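Local coordinates for alpha-acetolactate decarboxylase (Bacillus subtilis subsp. subtilis str. 168, PDB 5XNE), which catalyses the decarboxylation of (2S)-2-acetolactate to (R)-acetoin and carbon dioxide, a step on the route from pyruvate to (R,R)-butane-2,3-diol, at residues Phe38-Gly43 / Lys131-Met136; Pro135-Val140 / Ala226-Thr231. One frame throughout, in Å; residues are numbered along the deposited sequence.

Contact 1. Residues Phe38-Gly43 / Lys131-Met136; sequences FNKLDG and KPYVPM
Lys40 reaches across to Tyr133 and gives its ammonium group to the phenol oxygen, NZ to OH 2.8 Å, which pins the turn between the antiparallel strands 33-37 and 44-48, a beta hairpin, to the long loop leading into helix 136-139. OD1 of Asp19 hydrogen-bonds to the same phenol oxygen, and the Asp19 carboxylate also forms a long, weak ion pair with Lys131. The lysine nitrogen comes in at the edge of the ring, near its plane, while the lysine's aliphatic part crosses the tyrosine side chain at about a right angle and bends round the hydroxyl; CG of Lys40 lies 3.4 Å from OH of Tyr133. The outer part of the chain, bent at chi3 (71°) and chi4 (59°), folds the ammonium back toward the phenol. A water gives NZ a second acceptor and also accepts from the backbone N of Lys131, so the ammonium is tied directly to the Tyr133 side chain and, through the water, to the backbone at Lys131. Lys131 in turn lays its CG on one face of the Tyr133 ring, 3.6 Å above the plane and offset toward the rim. With an alanine in place of Lys40, Tyr133 OH would probably be left with Asp19 but without its lysine partner, and the loop less firmly tied to the hairpin turn. The negative charge of Asp19 probably eases the meeting of two lysines whose NZ atoms, in Lys40 and Lys131, are 5.9 Å apart. Within the hairpin turn, Asp42 is the centre of an inverse gamma turn, closed by Gly43 N bonding to Leu41 O at 2.8 Å.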
ATOM      1  N   PHE B  38     -17.344  -0.878  10.990  1.00  6.69           N
ATOM      2  CA  PHE B  38     -17.244  -0.302  12.323  1.00  8.02           C
ATOM      3  C   PHE B  38     -16.633  -1.316  13.274  1.00  6.75           C
ATOM      4  O   PHE B  38     -16.542  -2.495  12.938  1.00  7.53           O
ATOM      5  CB  PHE B  38     -18.619   0.104  12.850  1.00  7.38           C
ATOM      6  CG  PHE B  38     -19.266   1.214  12.076  1.00  7.69           C
ATOM      7  CD1 PHE B  38     -19.865   0.969  10.849  1.00  7.59           C
ATOM      8  CD2 PHE B  38     -19.303   2.493  12.598  1.00  9.62           C
ATOM      9  CE1 PHE B  38     -20.454   2.004  10.141  1.00  7.18           C
ATOM     10  CE2 PHE B  38     -19.912   3.527  11.897  1.00  9.45           C
ATOM     11  CZ  PHE B  38     -20.479   3.282  10.672  1.00  8.80           C
ATOM     12  N   ASN B  39     -16.253  -0.863  14.461  1.00  7.25           N
ATOM     13  CA  ASN B  39     -15.759  -1.794  15.465  1.00  8.17           C
ATOM     14  C   ASN B  39     -16.784  -2.886  15.730  1.00  7.98           C
ATOM     15  O   ASN B  39     -18.002  -2.658  15.654  1.00  9.17           O
ATOM     16  CB  ASN B  39     -15.388  -1.060  16.752  1.00  7.58           C
ATOM     17  CG  ASN B  39     -13.954  -0.542  16.718  1.00  6.97           C
ATOM     18  OD1 ASN B  39     -13.374  -0.353  15.634  1.00  6.70           O
ATOM     19  ND2 ASN B  39     -13.369  -0.314  17.895  1.00  7.81           N
ATOM     20  N   LYS B  40     -16.266  -4.082  15.988  1.00  9.04           N
ATOM     21  CA  LYS B  40     -17.061  -5.295  16.192  1.00  9.86           C
ATOM     22  C   LYS B  40     -17.807  -5.748  14.931  1.00 10.25           C
ATOM     23  O   LYS B  40     -18.640  -6.646  15.012  1.00  9.51           O
ATOM     24  CB  LYS B  40     -18.063  -5.104  17.344  1.00  9.20           C
ATOM     25  CG  LYS B  40     -17.515  -4.346  18.547  1.00 11.91           C
ATOM     26  CD  LYS B  40     -18.497  -4.406  19.724  1.00 13.18           C
ATOM     27  CE  LYS B  40     -18.530  -5.817  20.303  1.00 17.39           C
ATOM     28  NZ  LYS B  40     -17.192  -6.279  20.787  1.00 16.37           N
ATOM     29  N   LEU B  41     -17.460  -5.180  13.767  1.00  8.00           N
ATOM     30  CA  LEU B  41     -18.226  -5.392  12.522  1.00  8.29           C
ATOM     31  C   LEU B  41     -19.693  -5.004  12.704  1.00  9.93           C
ATOM     32  O   LEU B  41     -20.578  -5.585  12.086  1.00 10.26           O
ATOM     33  CB  LEU B  41     -18.159  -6.844  12.030  1.00 10.85           C
ATOM     34  CG  LEU B  41     -16.826  -7.417  11.580  1.00 14.02           C
ATOM     35  CD1 LEU B  41     -17.074  -8.779  10.940  1.00 14.03           C
ATOM     36  CD2 LEU B  41     -16.121  -6.477  10.608  1.00 11.83           C
ATOM     37  N   ASP B  42     -19.944  -3.999  13.534  1.00  9.42           N
ATOM     38  CA  ASP B  42     -21.313  -3.569  13.795  1.00  9.64           C
ATOM     39  C   ASP B  42     -21.783  -2.646  12.672  1.00  9.92           C
ATOM     40  O   ASP B  42     -21.837  -1.424  12.830  1.00  9.78           O
ATOM     41  CB  ASP B  42     -21.388  -2.887  15.155  1.00  9.59           C
ATOM     42  CG  ASP B  42     -22.803  -2.530  15.565  1.00 12.65           C
ATOM     43  OD1 ASP B  42     -23.763  -2.940  14.874  1.00 13.90           O
ATOM     44  OD2 ASP B  42     -22.935  -1.826  16.589  1.00 14.31           O
ATOM     45  N   GLY B  43     -22.097  -3.253  11.531  1.00  9.45           N
ATOM     46  CA  GLY B  43     -22.639  -2.511  10.408  1.00  8.52           C
ATOM     47  C   GLY B  43     -21.646  -2.105   9.329  1.00  8.78           C
ATOM     48  O   GLY B  43     -20.426  -2.221   9.478  1.00  8.76           O
ATOM     49  N   LYS B 131     -16.667 -11.093  21.339  1.00 14.15           N
ATOM     50  CA  LYS B 131     -15.366 -11.691  21.623  1.00 13.25           C
ATOM     51  C   LYS B 131     -15.551 -13.059  22.298  1.00 14.47           C
ATOM     52  O   LYS B 131     -16.529 -13.263  23.011  1.00 18.05           O
ATOM     53  CB  LYS B 131     -14.525 -10.753  22.500  1.00 14.45           C
ATOM     54  CG  LYS B 131     -14.029  -9.507  21.739  1.00 15.26           C
ATOM     55  CD  LYS B 131     -13.720  -8.358  22.673  1.00 20.27           C
ATOM     56  CE  LYS B 131     -12.976  -7.259  21.942  1.00 21.82           C
ATOM     57  NZ  LYS B 131     -11.570  -7.674  21.647  1.00 28.51           N
ATOM     58  N   PRO B 132     -14.632 -14.003  22.047  1.00 15.25           N
ATOM     59  CA  PRO B 132     -13.472 -13.879  21.164  1.00 17.66           C
ATOM     60  C   PRO B 132     -13.883 -13.922  19.705  1.00 16.24           C
ATOM     61  O   PRO B 132     -14.730 -14.722  19.310  1.00 16.29           O
ATOM     62  CB  PRO B 132     -12.619 -15.094  21.528  1.00 20.37           C
ATOM     63  CG  PRO B 132     -13.608 -16.101  21.981  1.00 16.04           C
ATOM     64  CD  PRO B 132     -14.702 -15.342  22.667  1.00 15.88           C
ATOM     65  N   TYR B 133     -13.283 -13.043  18.920  1.00 15.72           N
ATOM     66  CA  TYR B 133     -13.625 -12.927  17.512  1.00 14.09           C
ATOM     67  C   TYR B 133     -13.159 -14.143  16.713  1.00 16.33           C
ATOM     68  O   TYR B 133     -12.141 -14.765  17.034  1.00 19.27           O
ATOM     69  CB  TYR B 133     -13.008 -11.653  16.933  1.00 12.30           C
ATOM     70  CG  TYR B 133     -13.578 -10.360  17.473  1.00 10.18           C
ATOM     71  CD1 TYR B 133     -14.910 -10.259  17.866  1.00 11.01           C
ATOM     72  CD2 TYR B 133     -12.775  -9.227  17.590  1.00 13.04           C
ATOM     73  CE1 TYR B 133     -15.433  -9.068  18.349  1.00 10.71           C
ATOM     74  CE2 TYR B 133     -13.284  -8.033  18.073  1.00 10.21           C
ATOM     75  CZ  TYR B 133     -14.610  -7.949  18.443  1.00  9.91           C
ATOM     76  OH  TYR B 133     -15.109  -6.750  18.905  1.00 11.79           O
ATOM     77  N   VAL B 134     -13.918 -14.472  15.674  1.00 14.95           N
ATOM     78  CA  VAL B 134     -13.526 -15.486  14.703  1.00 14.85           C
ATOM     79  C   VAL B 134     -13.024 -14.820  13.417  1.00 13.01           C
ATOM     80  O   VAL B 134     -13.288 -13.631  13.195  1.00 13.43           O
ATOM     81  CB  VAL B 134     -14.703 -16.436  14.395  1.00 16.81           C
ATOM     82  CG1 VAL B 134     -15.210 -17.052  15.697  1.00 19.43           C
ATOM     83  CG2 VAL B 134     -15.834 -15.706  13.672  1.00 18.16           C
ATOM     84  N   PRO B 135     -12.288 -15.564  12.572  1.00 16.15           N
ATOM     85  CA  PRO B 135     -11.821 -14.970  11.313  1.00 14.59           C
ATOM     86  C   PRO B 135     -12.993 -14.549  10.433  1.00 14.83           C
ATOM     87  O   PRO B 135     -14.104 -15.085  10.568  1.00 15.51           O
ATOM     88  CB  PRO B 135     -11.020 -16.097  10.657  1.00 17.67           C
ATOM     89  CG  PRO B 135     -10.620 -16.982  11.792  1.00 16.91           C
ATOM     90  CD  PRO B 135     -11.766 -16.930  12.754  1.00 17.17           C
ATOM     91  N   MET B 136     -12.751 -13.600   9.537  1.00 13.44           N
ATOM     92  CA  MET B 136     -13.852 -13.021   8.774  1.00 15.00           C
ATOM     93  C   MET B 136     -14.557 -14.024   7.868  1.00 15.29           C
ATOM     94  O   MET B 136     -15.756 -13.901   7.651  1.00 15.77           O
ATOM     95  CB  MET B 136     -13.368 -11.837   7.942  1.00 13.97           C
ATOM     96  CG  MET B 136     -14.518 -10.993   7.440  1.00 17.12           C
ATOM     97  SD  MET B 136     -13.947  -9.497   6.623  1.00 20.37           S
ATOM     98  CE  MET B 136     -15.519  -8.848   6.018  1.00 18.01           C
TER
HETATM   99  O   HOH W   1     -17.635  -8.569  22.787  1.00 15.79           O

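Contact 2. Residues Pro135-Val140 / Ala226-Thr231; sequences PMVEAV and AKDIET
Val137 meets Asp228 and Thr231 through a single methyl, CG2, after the chain has entered its short helix at Pro135, the N-cap residue. The carbonyl O of Pro135 accepts from Ala139 N at 3.0 Å, which starts the helical turn. Met136 comes next and packs on Met10 and Leu13 of helix 10-14. At Val137 the side chain turns to helix 225-232: chi1 of 163° sets CG1 opposite the backbone N and leaves CG2 beside that N. From there CG2 lies 4.2 Å from both CB and CG of Asp228, the two side chains crossing at about a right angle, and 4.4 Å from CG2 of Thr231. These are loose van der Waals contacts, with no hydrogen bond joining the segments. OD2 of Asp228 is hydrogen-bonded to Asn222 ND2, while its CB and the carboxylate carbon face the valine methyl. Val140, one turn on, also points toward the second helix and rests on Arg124 of strand 117-124. The arrangement is a surface helix-helix contact, one valine methyl set against Asp228 and Thr231, with Val137 also touching Thr232, on the last helix of the chain.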
ATOM      1  N   PRO B 135     -12.288 -15.564  12.572  1.00 16.15           N
ATOM      2  CA  PRO B 135     -11.821 -14.970  11.313  1.00 14.59           C
ATOM      3  C   PRO B 135     -12.993 -14.549  10.433  1.00 14.83           C
ATOM      4  O   PRO B 135     -14.104 -15.085  10.568  1.00 15.51           O
ATOM      5  CB  PRO B 135     -11.020 -16.097  10.657  1.00 17.67           C
ATOM      6  CG  PRO B 135     -10.620 -16.982  11.792  1.00 16.91           C
ATOM      7  CD  PRO B 135     -11.766 -16.930  12.754  1.00 17.17           C
ATOM      8  N   MET B 136     -12.751 -13.600   9.537  1.00 13.44           N
ATOM      9  CA  MET B 136     -13.852 -13.021   8.774  1.00 15.00           C
ATOM     10  C   MET B 136     -14.557 -14.024   7.868  1.00 15.29           C
ATOM     11  O   MET B 136     -15.756 -13.901   7.651  1.00 15.77           O
ATOM     12  CB  MET B 136     -13.368 -11.837   7.942  1.00 13.97           C
ATOM     13  CG  MET B 136     -14.518 -10.993   7.440  1.00 17.12           C
ATOM     14  SD  MET B 136     -13.947  -9.497   6.623  1.00 20.37           S
ATOM     15  CE  MET B 136     -15.519  -8.848   6.018  1.00 18.01           C
ATOM     16  N   VAL B 137     -13.824 -15.011   7.357  1.00 14.53           N
ATOM     17  CA  VAL B 137     -14.439 -16.041   6.517  1.00 19.21           C
ATOM     18  C   VAL B 137     -15.538 -16.769   7.289  1.00 21.05           C
ATOM     19  O   VAL B 137     -16.582 -17.115   6.728  1.00 24.77           O
ATOM     20  CB  VAL B 137     -13.390 -17.045   5.996  1.00 19.85           C
ATOM     21  CG1 VAL B 137     -14.061 -18.320   5.480  1.00 26.81           C
ATOM     22  CG2 VAL B 137     -12.563 -16.406   4.895  1.00 20.77           C
ATOM     23  N   GLU B 138     -15.328 -16.957   8.590  1.00 20.38           N
ATOM     24  CA  GLU B 138     -16.350 -17.571   9.435  1.00 20.19           C
ATOM     25  C   GLU B 138     -17.435 -16.578   9.806  1.00 20.17           C
ATOM     26  O   GLU B 138     -18.617 -16.921   9.846  1.00 21.53           O
ATOM     27  CB  GLU B 138     -15.723 -18.154  10.708  1.00 21.14           C
ATOM     28  CG  GLU B 138     -14.640 -19.184  10.441  1.00 27.52           C
ATOM     29  CD  GLU B 138     -15.098 -20.306   9.517  1.00 33.74           C
ATOM     30  OE1 GLU B 138     -16.288 -20.696   9.580  1.00 32.85           O
ATOM     31  OE2 GLU B 138     -14.262 -20.797   8.724  1.00 35.25           O
ATOM     32  N   ALA B 139     -17.031 -15.341  10.083  1.00 18.24           N
ATOM     33  CA  ALA B 139     -17.962 -14.333  10.563  1.00 17.53           C
ATOM     34  C   ALA B 139     -19.033 -13.973   9.526  1.00 20.03           C
ATOM     35  O   ALA B 139     -20.156 -13.623   9.896  1.00 23.24           O
ATOM     36  CB  ALA B 139     -17.202 -13.074  10.995  1.00 18.14           C
ATOM     37  N   VAL B 140     -18.705 -14.061   8.237  1.00 17.77           N
ATOM     38  CA  VAL B 140     -19.663 -13.636   7.211  1.00 20.88           C
ATOM     39  C   VAL B 140     -20.632 -14.735   6.791  1.00 22.34           C
ATOM     40  O   VAL B 140     -21.612 -14.458   6.106  1.00 22.74           O
ATOM     41  CB  VAL B 140     -18.963 -13.118   5.938  1.00 18.98           C
ATOM     42  CG1 VAL B 140     -18.152 -11.854   6.242  1.00 20.43           C
ATOM     43  CG2 VAL B 140     -18.100 -14.201   5.317  1.00 22.02           C
ATOM     44  N   ALA B 226      -5.749 -13.575  -0.887  1.00 20.04           N
ATOM     45  CA  ALA B 226      -6.480 -13.098  -2.058  1.00 19.84           C
ATOM     46  C   ALA B 226      -7.770 -13.893  -2.258  1.00 21.14           C
ATOM     47  O   ALA B 226      -8.819 -13.309  -2.525  1.00 21.21           O
ATOM     48  CB  ALA B 226      -5.606 -13.155  -3.305  1.00 23.01           C
ATOM     49  N   LYS B 227      -7.717 -15.212  -2.099  1.00 23.30           N
ATOM     50  CA  LYS B 227      -8.947 -15.986  -2.217  1.00 23.14           C
ATOM     51  C   LYS B 227      -9.882 -15.717  -1.040  1.00 22.54           C
ATOM     52  O   LYS B 227     -11.102 -15.771  -1.183  1.00 21.99           O
ATOM     53  CB  LYS B 227      -8.657 -17.489  -2.323  1.00 27.88           C
ATOM     54  CG  LYS B 227      -8.717 -18.227  -0.983  1.00 32.06           C
ATOM     55  CD  LYS B 227      -8.189 -19.657  -1.083  1.00 37.52           C
ATOM     56  CE  LYS B 227      -6.731 -19.681  -1.485  1.00 38.37           C
ATOM     57  NZ  LYS B 227      -6.077 -21.032  -1.452  1.00 46.28           N
ATOM     58  N   ASP B 228      -9.314 -15.427   0.127  1.00 18.88           N
ATOM     59  CA  ASP B 228     -10.144 -15.208   1.297  1.00 19.39           C
ATOM     60  C   ASP B 228     -10.903 -13.894   1.130  1.00 17.82           C
ATOM     61  O   ASP B 228     -12.062 -13.785   1.526  1.00 17.21           O
ATOM     62  CB  ASP B 228      -9.301 -15.214   2.573  1.00 20.07           C
ATOM     63  CG  ASP B 228      -8.867 -16.620   2.980  1.00 23.50           C
ATOM     64  OD1 ASP B 228      -9.330 -17.597   2.357  1.00 23.78           O
ATOM     65  OD2 ASP B 228      -8.077 -16.749   3.935  1.00 23.13           O
ATOM     66  N   ILE B 229     -10.256 -12.916   0.511  1.00 15.81           N
ATOM     67  CA  ILE B 229     -10.929 -11.656   0.196  1.00 18.55           C
ATOM     68  C   ILE B 229     -12.040 -11.893  -0.835  1.00 20.95           C
ATOM     69  O   ILE B 229     -13.144 -11.362  -0.697  1.00 18.17           O
ATOM     70  CB  ILE B 229      -9.925 -10.592  -0.311  1.00 14.60           C
ATOM     71  CG1 ILE B 229      -9.066 -10.097   0.853  1.00 15.22           C
ATOM     72  CG2 ILE B 229     -10.657  -9.407  -0.961  1.00 17.38           C
ATOM     73  CD1 ILE B 229      -7.969  -9.122   0.462  1.00 15.61           C
ATOM     74  N   GLU B 230     -11.764 -12.707  -1.854  1.00 21.30           N
ATOM     75  CA  GLU B 230     -12.800 -13.084  -2.816  1.00 25.07           C
ATOM     76  C   GLU B 230     -14.024 -13.659  -2.117  1.00 23.96           C
ATOM     77  O   GLU B 230     -15.160 -13.320  -2.443  1.00 23.66           O
ATOM     78  CB  GLU B 230     -12.275 -14.108  -3.819  1.00 26.14           C
ATOM     79  CG  GLU B 230     -11.391 -13.542  -4.911  1.00 30.41           C
ATOM     80  CD  GLU B 230     -11.327 -14.467  -6.113  1.00 39.84           C
ATOM     81  OE1 GLU B 230     -12.124 -15.430  -6.158  1.00 43.92           O
ATOM     82  OE2 GLU B 230     -10.483 -14.235  -7.004  1.00 43.82           O
ATOM     83  N   THR B 231     -13.772 -14.524  -1.143  1.00 21.47           N
ATOM     84  CA  THR B 231     -14.826 -15.201  -0.408  1.00 22.24           C
ATOM     85  C   THR B 231     -15.678 -14.247   0.427  1.00 21.36           C
ATOM     86  O   THR B 231     -16.907 -14.314   0.392  1.00 25.43           O
ATOM     87  CB  THR B 231     -14.237 -16.281   0.517  1.00 24.58           C
ATOM     88  OG1 THR B 231     -13.701 -17.345  -0.279  1.00 27.09           O
ATOM     89  CG2 THR B 231     -15.304 -16.828   1.461  1.00 24.76           C
TER

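Contacts 1 and 2 lie on the same side of the chain's centre, their own centres 13 Å apart, and they share Pro135 and Met136, where the loop after strand 117-124 becomes helix 136-139. In chain order the 38-43 turn comes first, then the continuous run 131-140, which supplies one side of each contact, and finally helix 225-232 near the C-terminus. They also touch directly: CD1 of Leu41 packs 4.3 Å from CB of Ala139. Helix 10-14 borders both, receiving Leu41 and Met136. The 131-140 connection thus bridges an early hairpin turn and the last helix, joining parts of the beta-rich fold far apart in sequence.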